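Local coordinates for protein putative citrate lyase, alfa subunit (Streptococcus mutans, PDB 2HJ0) that is a putative citrate lyase alpha subunit of the CitF family, with two large mixed beta-sheets flanked by helices, at residues Leu285-Thr288 against Arg289-Glu293; Val263-Ser267 against Pro268-Glu272; Ile110-Lys114 against Asn115-Thr119. All coordinates share one frame; numbering follows the deposited sequence.

Interaction 1 of 3, residues Leu285-Thr288 against Arg289-Glu293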
ATOM      1  N   LEU A 285       5.617 -30.091   7.228  1.00 25.05           N
ATOM      2  CA  LEU A 285       4.974 -29.338   8.296  1.00 23.87           C
ATOM      3  C   LEU A 285       5.432 -29.845   9.652  1.00 23.19           C
ATOM      4  O   LEU A 285       5.801 -29.066  10.511  1.00 23.00           O
ATOM      5  CB  LEU A 285       3.452 -29.459   8.194  1.00 23.27           C
ATOM      6  CG  LEU A 285       2.586 -29.032   9.389  1.00 21.33           C
ATOM      7  CD1 LEU A 285       2.834 -27.593   9.797  1.00 21.43           C
ATOM      8  CD2 LEU A 285       1.147 -29.221   8.993  1.00 21.57           C
ATOM      9  N   ALA A 286       5.412 -31.162   9.821  1.00 23.63           N
ATOM     10  CA  ALA A 286       5.797 -31.785  11.076  1.00 24.31           C
ATOM     11  C   ALA A 286       7.175 -31.367  11.563  1.00 24.21           C
ATOM     12  O   ALA A 286       7.436 -31.340  12.762  1.00 24.44           O
ATOM     13  CB  ALA A 286       5.740 -33.293  10.936  1.00 24.73           C
ATOM     14  N   VAL A 287       8.061 -31.051  10.633  1.00 23.48           N
ATOM     15  CA  VAL A 287       9.404 -30.653  11.002  1.00 22.10           C
ATOM     16  C   VAL A 287       9.385 -29.600  12.111  1.00 20.74           C
ATOM     17  O   VAL A 287      10.295 -29.559  12.931  1.00 20.15           O
ATOM     18  CB  VAL A 287      10.170 -30.118   9.766  1.00 22.41           C
ATOM     19  CG1 VAL A 287       9.544 -28.819   9.292  1.00 23.38           C
ATOM     20  CG2 VAL A 287      11.630 -29.920  10.094  1.00 21.88           C
ATOM     21  N   THR A 288       8.346 -28.766  12.155  1.00 19.11           N
ATOM     22  CA  THR A 288       8.270 -27.726  13.182  1.00 20.06           C
ATOM     23  C   THR A 288       8.173 -28.292  14.606  1.00 20.19           C
ATOM     24  O   THR A 288       8.626 -27.660  15.559  1.00 19.33           O
ATOM     25  CB  THR A 288       7.072 -26.758  12.969  1.00 19.11           C
ATOM     26  OG1 THR A 288       5.847 -27.446  13.223  1.00 22.73           O
ATOM     27  CG2 THR A 288       7.052 -26.224  11.577  1.00 19.00           C
ATOM     28  N   ARG A 289       7.579 -29.471  14.753  1.00 21.17           N
ATOM     29  CA  ARG A 289       7.452 -30.092  16.069  1.00 22.19           C
ATOM     30  C   ARG A 289       8.824 -30.362  16.659  1.00 22.53           C
ATOM     31  O   ARG A 289       9.124 -29.930  17.775  1.00 22.84           O
ATOM     32  CB  ARG A 289       6.681 -31.415  15.985  1.00 23.39           C
ATOM     33  CG  ARG A 289       6.787 -32.262  17.242  1.00 24.57           C
ATOM     34  CD  ARG A 289       6.320 -33.692  17.024  1.00 26.27           C
ATOM     35  NE  ARG A 289       4.871 -33.804  16.889  1.00 28.69           N
ATOM     36  CZ  ARG A 289       4.252 -34.919  16.512  1.00 29.19           C
ATOM     37  NH1 ARG A 289       4.965 -36.001  16.233  1.00 27.64           N
ATOM     38  NH2 ARG A 289       2.925 -34.954  16.417  1.00 29.76           N
ATOM     39  N   PHE A 290       9.659 -31.074  15.908  1.00 22.32           N
ATOM     40  CA  PHE A 290      11.003 -31.408  16.374  1.00 23.44           C
ATOM     41  C   PHE A 290      11.854 -30.163  16.508  1.00 23.71           C
ATOM     42  O   PHE A 290      12.681 -30.054  17.410  1.00 23.61           O
ATOM     43  CB  PHE A 290      11.671 -32.400  15.414  1.00 22.21           C
ATOM     44  CG  PHE A 290      10.878 -33.653  15.213  1.00 22.08           C
ATOM     45  CD1 PHE A 290       9.806 -33.672  14.331  1.00 22.18           C
ATOM     46  CD2 PHE A 290      11.152 -34.792  15.962  1.00 22.54           C
ATOM     47  CE1 PHE A 290       9.016 -34.807  14.200  1.00 23.07           C
ATOM     48  CE2 PHE A 290      10.369 -35.933  15.842  1.00 22.48           C
ATOM     49  CZ  PHE A 290       9.297 -35.941  14.961  1.00 23.53           C
HETATM   50  N   MSE A 291      11.631 -29.217  15.608  1.00 25.38           N
HETATM   51  CA  MSE A 291      12.376 -27.973  15.619  1.00 27.80           C
HETATM   52  C   MSE A 291      12.109 -27.219  16.927  1.00 27.34           C
HETATM   53  O   MSE A 291      13.047 -26.776  17.601  1.00 25.39           O
HETATM   54  CB  MSE A 291      11.962 -27.123  14.420  1.00 31.95           C
HETATM   55  CG  MSE A 291      13.107 -26.412  13.730  1.00 36.80           C
HETATM   56 SE   MSE A 291      12.450 -25.203  12.387  1.00 48.35          SE
HETATM   57  CE  MSE A 291      11.679 -26.506  11.176  1.00 42.46           C
ATOM     58  N   ARG A 292      10.825 -27.086  17.272  1.00 26.94           N
ATOM     59  CA  ARG A 292      10.393 -26.408  18.496  1.00 27.77           C
ATOM     60  C   ARG A 292      11.114 -27.002  19.713  1.00 28.38           C
ATOM     61  O   ARG A 292      11.697 -26.275  20.518  1.00 28.38           O
ATOM     62  CB  ARG A 292       8.868 -26.544  18.681  1.00 26.30           C
ATOM     63  CG  ARG A 292       8.300 -25.733  19.850  1.00 25.64           C
ATOM     64  CD  ARG A 292       6.786 -25.853  19.970  1.00 24.87           C
ATOM     65  NE  ARG A 292       6.397 -27.022  20.749  1.00 26.52           N
ATOM     66  CZ  ARG A 292       6.209 -27.024  22.066  1.00 26.51           C
ATOM     67  NH1 ARG A 292       6.361 -25.908  22.767  1.00 27.44           N
ATOM     68  NH2 ARG A 292       5.897 -28.157  22.689  1.00 25.46           N
ATOM     69  N   GLU A 293      11.064 -28.326  19.830  1.00 28.75           N
ATOM     70  CA  GLU A 293      11.703 -29.049  20.916  1.00 29.79           C
ATOM     71  C   GLU A 293      13.165 -28.626  21.046  1.00 29.08           C
ATOM     72  O   GLU A 293      13.629 -28.298  22.132  1.00 28.53           O
ATOM     73  CB  GLU A 293      11.616 -30.552  20.647  1.00 32.76           C
ATOM     74  CG  GLU A 293      11.984 -31.441  21.827  1.00 37.18           C
ATOM     75  CD  GLU A 293      12.138 -32.908  21.431  1.00 39.08           C
ATOM     76  OE1 GLU A 293      11.182 -33.473  20.848  1.00 39.75           O
ATOM     77  OE2 GLU A 293      13.214 -33.494  21.709  1.00 40.11           O
TER

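Interaction 2 of 3, residues Val263-Ser267 against Pro268-Glu272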
ATOM      1  N   VAL A 263      18.910 -31.276  10.469  1.00  6.81           N
ATOM      2  CA  VAL A 263      19.737 -30.584   9.501  1.00  7.24           C
ATOM      3  C   VAL A 263      19.681 -29.078   9.786  1.00  7.49           C
ATOM      4  O   VAL A 263      20.712 -28.408   9.788  1.00  6.68           O
ATOM      5  CB  VAL A 263      19.280 -30.881   8.061  1.00  7.27           C
ATOM      6  CG1 VAL A 263      20.126 -30.104   7.076  1.00  6.26           C
ATOM      7  CG2 VAL A 263      19.387 -32.365   7.788  1.00  7.20           C
ATOM      8  N   ILE A 264      18.484 -28.563  10.059  1.00  7.37           N
ATOM      9  CA  ILE A 264      18.284 -27.147  10.359  1.00  9.12           C
ATOM     10  C   ILE A 264      18.960 -26.751  11.669  1.00 10.54           C
ATOM     11  O   ILE A 264      19.741 -25.797  11.718  1.00 10.14           O
ATOM     12  CB  ILE A 264      16.759 -26.806  10.474  1.00 11.46           C
ATOM     13  CG1 ILE A 264      16.064 -27.047   9.130  1.00 12.98           C
ATOM     14  CG2 ILE A 264      16.547 -25.353  10.880  1.00  9.48           C
ATOM     15  CD1 ILE A 264      14.565 -27.083   9.233  1.00 10.43           C
ATOM     16  N   THR A 265      18.658 -27.476  12.740  1.00 12.02           N
ATOM     17  CA  THR A 265      19.257 -27.171  14.034  1.00 13.34           C
ATOM     18  C   THR A 265      20.758 -27.440  14.096  1.00 12.99           C
ATOM     19  O   THR A 265      21.392 -27.106  15.079  1.00 14.31           O
ATOM     20  CB  THR A 265      18.586 -27.956  15.146  1.00 14.01           C
ATOM     21  OG1 THR A 265      18.678 -29.355  14.859  1.00 15.92           O
ATOM     22  CG2 THR A 265      17.129 -27.556  15.253  1.00 14.64           C
ATOM     23  N   SER A 266      21.334 -28.042  13.063  1.00 13.33           N
ATOM     24  CA  SER A 266      22.769 -28.277  13.079  1.00 13.71           C
ATOM     25  C   SER A 266      23.416 -27.415  12.014  1.00 13.80           C
ATOM     26  O   SER A 266      24.623 -27.463  11.816  1.00 14.90           O
ATOM     27  CB  SER A 266      23.111 -29.738  12.785  1.00 15.53           C
ATOM     28  OG  SER A 266      22.585 -30.619  13.761  1.00 17.39           O
ATOM     29  N   SER A 267      22.618 -26.621  11.320  1.00 13.28           N
ATOM     30  CA  SER A 267      23.162 -25.789  10.263  1.00 13.09           C
ATOM     31  C   SER A 267      23.817 -24.542  10.829  1.00 13.55           C
ATOM     32  O   SER A 267      23.564 -24.157  11.968  1.00 13.80           O
ATOM     33  CB  SER A 267      22.052 -25.392   9.286  1.00 13.12           C
ATOM     34  OG  SER A 267      21.211 -24.394   9.835  1.00 11.20           O
ATOM     35  N   PRO A 268      24.669 -23.881  10.031  1.00 14.38           N
ATOM     36  CA  PRO A 268      25.339 -22.663  10.497  1.00 14.71           C
ATOM     37  C   PRO A 268      24.390 -21.465  10.504  1.00 14.44           C
ATOM     38  O   PRO A 268      24.831 -20.330  10.577  1.00 15.38           O
ATOM     39  CB  PRO A 268      26.452 -22.481   9.476  1.00 13.43           C
ATOM     40  CG  PRO A 268      25.768 -22.919   8.225  1.00 14.49           C
ATOM     41  CD  PRO A 268      25.086 -24.203   8.653  1.00 13.01           C
ATOM     42  N   TYR A 269      23.090 -21.725  10.436  1.00 14.81           N
ATOM     43  CA  TYR A 269      22.105 -20.651  10.411  1.00 14.90           C
ATOM     44  C   TYR A 269      21.232 -20.725  11.659  1.00 15.63           C
ATOM     45  O   TYR A 269      20.484 -19.793  11.979  1.00 16.50           O
ATOM     46  CB  TYR A 269      21.240 -20.778   9.162  1.00 13.27           C
ATOM     47  CG  TYR A 269      22.028 -20.841   7.873  1.00 13.69           C
ATOM     48  CD1 TYR A 269      22.572 -19.687   7.306  1.00 12.32           C
ATOM     49  CD2 TYR A 269      22.229 -22.061   7.214  1.00 13.68           C
ATOM     50  CE1 TYR A 269      23.295 -19.744   6.103  1.00 13.90           C
ATOM     51  CE2 TYR A 269      22.950 -22.132   6.014  1.00 14.69           C
ATOM     52  CZ  TYR A 269      23.479 -20.968   5.461  1.00 14.74           C
ATOM     53  OH  TYR A 269      24.172 -21.023   4.270  1.00 13.65           O
ATOM     54  N   TYR A 270      21.327 -21.848  12.359  1.00 14.08           N
ATOM     55  CA  TYR A 270      20.557 -22.047  13.574  1.00 13.04           C
ATOM     56  C   TYR A 270      21.216 -21.332  14.746  1.00 13.21           C
ATOM     57  O   TYR A 270      22.220 -21.789  15.299  1.00 12.71           O
ATOM     58  CB  TYR A 270      20.424 -23.536  13.882  1.00 12.34           C
ATOM     59  CG  TYR A 270      19.708 -23.810  15.174  1.00  9.32           C
ATOM     60  CD1 TYR A 270      20.393 -24.252  16.294  1.00  7.61           C
ATOM     61  CD2 TYR A 270      18.341 -23.590  15.279  1.00  8.46           C
ATOM     62  CE1 TYR A 270      19.730 -24.466  17.494  1.00  7.59           C
ATOM     63  CE2 TYR A 270      17.665 -23.797  16.463  1.00  7.50           C
ATOM     64  CZ  TYR A 270      18.363 -24.236  17.577  1.00  8.08           C
ATOM     65  OH  TYR A 270      17.698 -24.436  18.770  1.00  6.40           O
ATOM     66  N   LYS A 271      20.634 -20.194  15.105  1.00 13.60           N
ATOM     67  CA  LYS A 271      21.111 -19.367  16.202  1.00 11.98           C
ATOM     68  C   LYS A 271      20.015 -18.362  16.528  1.00 12.75           C
ATOM     69  O   LYS A 271      18.998 -18.286  15.833  1.00 12.14           O
ATOM     70  CB  LYS A 271      22.415 -18.656  15.806  1.00 11.36           C
ATOM     71  CG  LYS A 271      22.370 -17.944  14.455  1.00 11.76           C
ATOM     72  CD  LYS A 271      23.612 -17.102  14.185  1.00 10.22           C
ATOM     73  CE  LYS A 271      23.433 -16.307  12.885  1.00 13.03           C
ATOM     74  NZ  LYS A 271      24.253 -15.059  12.769  1.00 12.15           N
ATOM     75  N   GLU A 272      20.204 -17.600  17.592  1.00 13.90           N
ATOM     76  CA  GLU A 272      19.202 -16.617  17.984  1.00 15.04           C
ATOM     77  C   GLU A 272      18.806 -15.704  16.811  1.00 14.01           C
ATOM     78  O   GLU A 272      19.667 -15.252  16.065  1.00 14.21           O
ATOM     79  CB  GLU A 272      19.754 -15.783  19.135  1.00 16.49           C
ATOM     80  CG  GLU A 272      18.776 -14.799  19.709  1.00 18.01           C
ATOM     81  CD  GLU A 272      17.562 -15.483  20.291  1.00 19.11           C
ATOM     82  OE1 GLU A 272      17.677 -16.651  20.704  1.00 18.82           O
ATOM     83  OE2 GLU A 272      16.497 -14.840  20.352  1.00 20.75           O
TER
HETATM   84  O   HOH W   1      24.343 -24.477  14.999  1.00 26.30           O

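Interaction 3 of 3, residues Ile110-Lys114 against Asn115-Thr119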
ATOM      1  N   ILE A 110     -13.431 -25.830 -17.478  1.00 18.04           N
ATOM      2  CA  ILE A 110     -13.255 -26.709 -18.626  1.00 18.43           C
ATOM      3  C   ILE A 110     -14.206 -26.391 -19.782  1.00 19.48           C
ATOM      4  O   ILE A 110     -13.760 -26.173 -20.911  1.00 18.62           O
ATOM      5  CB  ILE A 110     -13.379 -28.186 -18.214  1.00 18.63           C
ATOM      6  CG1 ILE A 110     -12.368 -28.496 -17.107  1.00 16.31           C
ATOM      7  CG2 ILE A 110     -13.100 -29.082 -19.410  1.00 17.99           C
ATOM      8  CD1 ILE A 110     -12.476 -29.885 -16.561  1.00 15.50           C
ATOM      9  N   ASP A 111     -15.507 -26.339 -19.512  1.00 20.67           N
ATOM     10  CA  ASP A 111     -16.459 -26.020 -20.569  1.00 22.40           C
ATOM     11  C   ASP A 111     -16.215 -24.646 -21.178  1.00 23.07           C
ATOM     12  O   ASP A 111     -16.350 -24.472 -22.390  1.00 24.38           O
ATOM     13  CB  ASP A 111     -17.902 -26.080 -20.067  1.00 24.39           C
ATOM     14  CG  ASP A 111     -18.433 -27.498 -19.975  1.00 26.86           C
ATOM     15  OD1 ASP A 111     -18.086 -28.329 -20.840  1.00 29.36           O
ATOM     16  OD2 ASP A 111     -19.213 -27.780 -19.046  1.00 28.19           O
ATOM     17  N   HIS A 112     -15.866 -23.662 -20.354  1.00 23.16           N
ATOM     18  CA  HIS A 112     -15.618 -22.313 -20.873  1.00 22.55           C
ATOM     19  C   HIS A 112     -14.444 -22.311 -21.846  1.00 22.78           C
ATOM     20  O   HIS A 112     -14.336 -21.439 -22.711  1.00 22.40           O
ATOM     21  CB  HIS A 112     -15.324 -21.332 -19.731  1.00 22.65           C
ATOM     22  CG  HIS A 112     -16.462 -21.147 -18.780  1.00 21.19           C
ATOM     23  ND1 HIS A 112     -17.692 -20.668 -19.176  1.00 20.36           N
ATOM     24  CD2 HIS A 112     -16.556 -21.377 -17.448  1.00 20.89           C
ATOM     25  CE1 HIS A 112     -18.496 -20.614 -18.128  1.00 21.50           C
ATOM     26  NE2 HIS A 112     -17.831 -21.038 -17.067  1.00 20.61           N
ATOM     27  N   ILE A 113     -13.560 -23.287 -21.685  1.00 22.38           N
ATOM     28  CA  ILE A 113     -12.400 -23.415 -22.543  1.00 23.14           C
ATOM     29  C   ILE A 113     -12.856 -24.028 -23.861  1.00 23.43           C
ATOM     30  O   ILE A 113     -12.576 -23.498 -24.936  1.00 23.62           O
ATOM     31  CB  ILE A 113     -11.320 -24.317 -21.885  1.00 23.54           C
ATOM     32  CG1 ILE A 113     -10.792 -23.647 -20.609  1.00 22.71           C
ATOM     33  CG2 ILE A 113     -10.185 -24.569 -22.862  1.00 24.28           C
ATOM     34  CD1 ILE A 113      -9.737 -24.438 -19.882  1.00 22.64           C
ATOM     35  N   LYS A 114     -13.573 -25.140 -23.771  1.00 23.36           N
ATOM     36  CA  LYS A 114     -14.073 -25.823 -24.957  1.00 22.39           C
ATOM     37  C   LYS A 114     -14.920 -24.915 -25.854  1.00 22.94           C
ATOM     38  O   LYS A 114     -14.852 -25.015 -27.083  1.00 23.25           O
ATOM     39  CB  LYS A 114     -14.875 -27.056 -24.539  1.00 21.67           C
ATOM     40  CG  LYS A 114     -14.018 -28.120 -23.889  1.00 22.72           C
ATOM     41  CD  LYS A 114     -14.828 -29.322 -23.455  1.00 23.65           C
ATOM     42  CE  LYS A 114     -13.916 -30.383 -22.848  1.00 24.18           C
ATOM     43  NZ  LYS A 114     -14.688 -31.570 -22.378  1.00 24.44           N
ATOM     44  N   ASN A 115     -15.690 -24.015 -25.237  1.00 22.57           N
ATOM     45  CA  ASN A 115     -16.560 -23.095 -25.973  1.00 21.44           C
ATOM     46  C   ASN A 115     -15.913 -21.764 -26.339  1.00 20.82           C
ATOM     47  O   ASN A 115     -16.592 -20.824 -26.767  1.00 21.04           O
ATOM     48  CB  ASN A 115     -17.839 -22.834 -25.179  1.00 21.90           C
ATOM     49  CG  ASN A 115     -18.614 -24.102 -24.919  1.00 24.35           C
ATOM     50  OD1 ASN A 115     -18.719 -24.955 -25.805  1.00 24.48           O
ATOM     51  ND2 ASN A 115     -19.170 -24.240 -23.704  1.00 23.86           N
ATOM     52  N   GLY A 116     -14.599 -21.683 -26.156  1.00 19.47           N
ATOM     53  CA  GLY A 116     -13.871 -20.471 -26.491  1.00 17.81           C
ATOM     54  C   GLY A 116     -14.041 -19.265 -25.583  1.00 16.62           C
ATOM     55  O   GLY A 116     -13.578 -18.175 -25.918  1.00 15.41           O
ATOM     56  N   VAL A 117     -14.695 -19.430 -24.439  1.00 16.00           N
ATOM     57  CA  VAL A 117     -14.874 -18.290 -23.536  1.00 15.89           C
ATOM     58  C   VAL A 117     -13.528 -17.858 -22.961  1.00 14.74           C
ATOM     59  O   VAL A 117     -13.255 -16.665 -22.835  1.00 13.70           O
ATOM     60  CB  VAL A 117     -15.824 -18.617 -22.372  1.00 16.49           C
ATOM     61  CG1 VAL A 117     -15.980 -17.396 -21.491  1.00 14.66           C
ATOM     62  CG2 VAL A 117     -17.180 -19.043 -22.912  1.00 15.88           C
ATOM     63  N   VAL A 118     -12.705 -18.843 -22.608  1.00 13.87           N
ATOM     64  CA  VAL A 118     -11.367 -18.606 -22.085  1.00 13.61           C
ATOM     65  C   VAL A 118     -10.385 -19.187 -23.108  1.00 14.12           C
ATOM     66  O   VAL A 118     -10.485 -20.356 -23.494  1.00 15.47           O
ATOM     67  CB  VAL A 118     -11.158 -19.293 -20.707  1.00 14.38           C
ATOM     68  CG1 VAL A 118      -9.764 -18.972 -20.168  1.00 13.83           C
ATOM     69  CG2 VAL A 118     -12.227 -18.835 -19.721  1.00 11.66           C
ATOM     70  N   THR A 119      -9.430 -18.372 -23.536  1.00 13.61           N
ATOM     71  CA  THR A 119      -8.469 -18.771 -24.558  1.00 12.42           C
ATOM     72  C   THR A 119      -7.017 -18.803 -24.093  1.00 12.86           C
ATOM     73  O   THR A 119      -6.152 -19.325 -24.795  1.00 13.83           O
ATOM     74  CB  THR A 119      -8.587 -17.808 -25.752  1.00 12.79           C
ATOM     75  OG1 THR A 119      -8.516 -16.450 -25.282  1.00 12.57           O
ATOM     76  CG2 THR A 119      -9.919 -18.010 -26.458  1.00 11.26           C
TER

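Interaction 1 of 3, residues Leu285-Thr288 against Arg289-Glu293
Val-287 and Met-291, a selenomethionine one helical turn further on, carry the apolar part of this contact. Among the apolar contacts Met-291 brings its terminal methyl: CE rests against both valine methyls, 3.6 Å from Val-287 CG2 and 3.7 Å from Val-287 CG1. The methionine chain runs straight through chi2, and a bend at chi3 (-65°) turns CE toward the valine.

The backbone supplies the hydrogen bonds. Met-291 N donates to Val-287 O at 3.0 Å, and Arg-292 N to Thr-288 O at 2.8 Å, both with the four-residue step of an alpha-helix. Just before them, Arg-289 N reaches Ala-286 O at 2.7 Å over three residues, with the donor standing 42° out of the carbonyl plane; the helix is thus wound locally in a tighter, 3-10-like turn.

Phe-290 makes the aromatic contact. With chi1 at -56° its ring leans back toward the preceding turn, and the edge atom CD1 of Phe-290 lies 3.7 Å from Ala-286 O. One face of the ring carries Arg-289 CD near its rim.

Two polar ends find partners outside the turn: Thr-288 OG1 is hydrogen-bonded to Tyr-247 OH, and Arg-292 NH1 forms a salt bridge with Glu-319.

The whole contact lies within helix 282-297, the crossover helix of the beta-alpha-beta unit between strands 275-277 and 302-305. Val-287 and Met-291 pack on helix 251-265, whereas Thr-288 and Arg-292 touch helix 311-318.

Interaction 2 of 3, residues Val263-Ser267 against Pro268-Glu272
The ring of Tyr-270 folds back over Thr-265, so that the last turn of helix 251-265 is covered by the chain that leaves it. Thr-265 CA lies 3.9 Å from the centroid of the Tyr-270 ring and 25° off its normal, a CH-pi contact with one face. The two side chains run alongside each other, with Thr-265 CG2 4.0 Å from Tyr-270 CE2. The far end of the ring is tied down by Asp-298, which binds the tyrosine hydroxyl.

Buried next to this is Ser-267, whose hydroxyl is turned back to the helix by a chi1 of 75°. Its OG donates to Ile-264 O at 2.8 Å, in the carbonyl plane and on a lone pair, while Ser-267 N reaches the same Ile-264 O at 3.0 Å; two bonds thus hold this carbonyl in the last turn of the helix. Ser-267 OG also accepts a weak bond from Tyr-269 N at 3.3 Å and lies at the edge of the Tyr-269 ring. Pro-268 CG rests 3.6 Å above a face of that ring, near its rim.

The other side is looser. A water donates to Ser-267 O at 3.1 Å and only weakly to Tyr-270 O, and the exposed Lys-271 extends away from the helix.

Tyr-270 N closes on Ser-267 O at 3.2 Å with a fairly straight N-H (163°), which makes 267-270 a beta-turn with proline second. With the weak serine bond as an ST turn, it turns the chain aside after helix 251-265, on the way to strand 275-277.

Interaction 3 of 3, residues Ile110-Lys114 against Asn115-Thr119
A Schellman motif ends helix 109-114 where His-112 meets Val-117, and glycine at its turning point gives the chain its change of direction. Gly-116 takes a positive phi of 73°, and its N donates to Ile-113 O at 3.0 Å. The wider bond of the motif, from Val-117 N to His-112 O at 2.7 Å, is weak because it is strongly bent (123°). Val-118 N approaches the same His-112 O at 3.1 Å along a much straighter N-H, so this carbonyl takes two amides, one weak. One residue before the glycine, Asn-115 N continues the helical pattern by binding Asp-111 O at 3.0 Å.

The side-chain contact between these two positions of the motif is made here by the histidine CB: His-112 CB lies 3.8 Å from Val-117 CB and 4.0 Å from Val-118 CG2. A chi1 of -63° sets His-112 CG anti to the carbonyl carbon, with the ring edge beside Val-117 CG2. Ile-113 CG1 adds a looser apolar contact with Val-118 CB at 4.4 Å.

This helix end belongs to the beta-alpha-beta unit of strand 95-99, helix 109-114 and strand 118-123. His-112 and Val-117 both pack on Ala-88 of helix 79-89, Ile-113 faces Ile-134 of helix 127-135, and backbone bonds between Gly-116 and Asp-94, and of Val-117 and Thr-119 with Ile-95, lead the chain into the sheet.

In the fold
Interactions 1 and 2 belong together: they involve the neighbouring helices 282-297 and 251-265, which flank the sheet containing strand 275-277, and they touch where Met-291 CE meets Ile-264 CD1 at 3.5 Å. Interaction 3 serves the other large sheet, on the opposite side of the chain's centre, with its centre about 44 Å from that of interaction 1. Chemistry follows place. Mid-helix, interaction 1 relies on repeating backbone bonds and mostly buried side chains. Interactions 2 and 3 both end a helix ahead of a strand, yet differently: 2 uses a serine hydroxyl, a proline and aromatic rings, 3 a glycine and backbone amides, with three of its residues exposed.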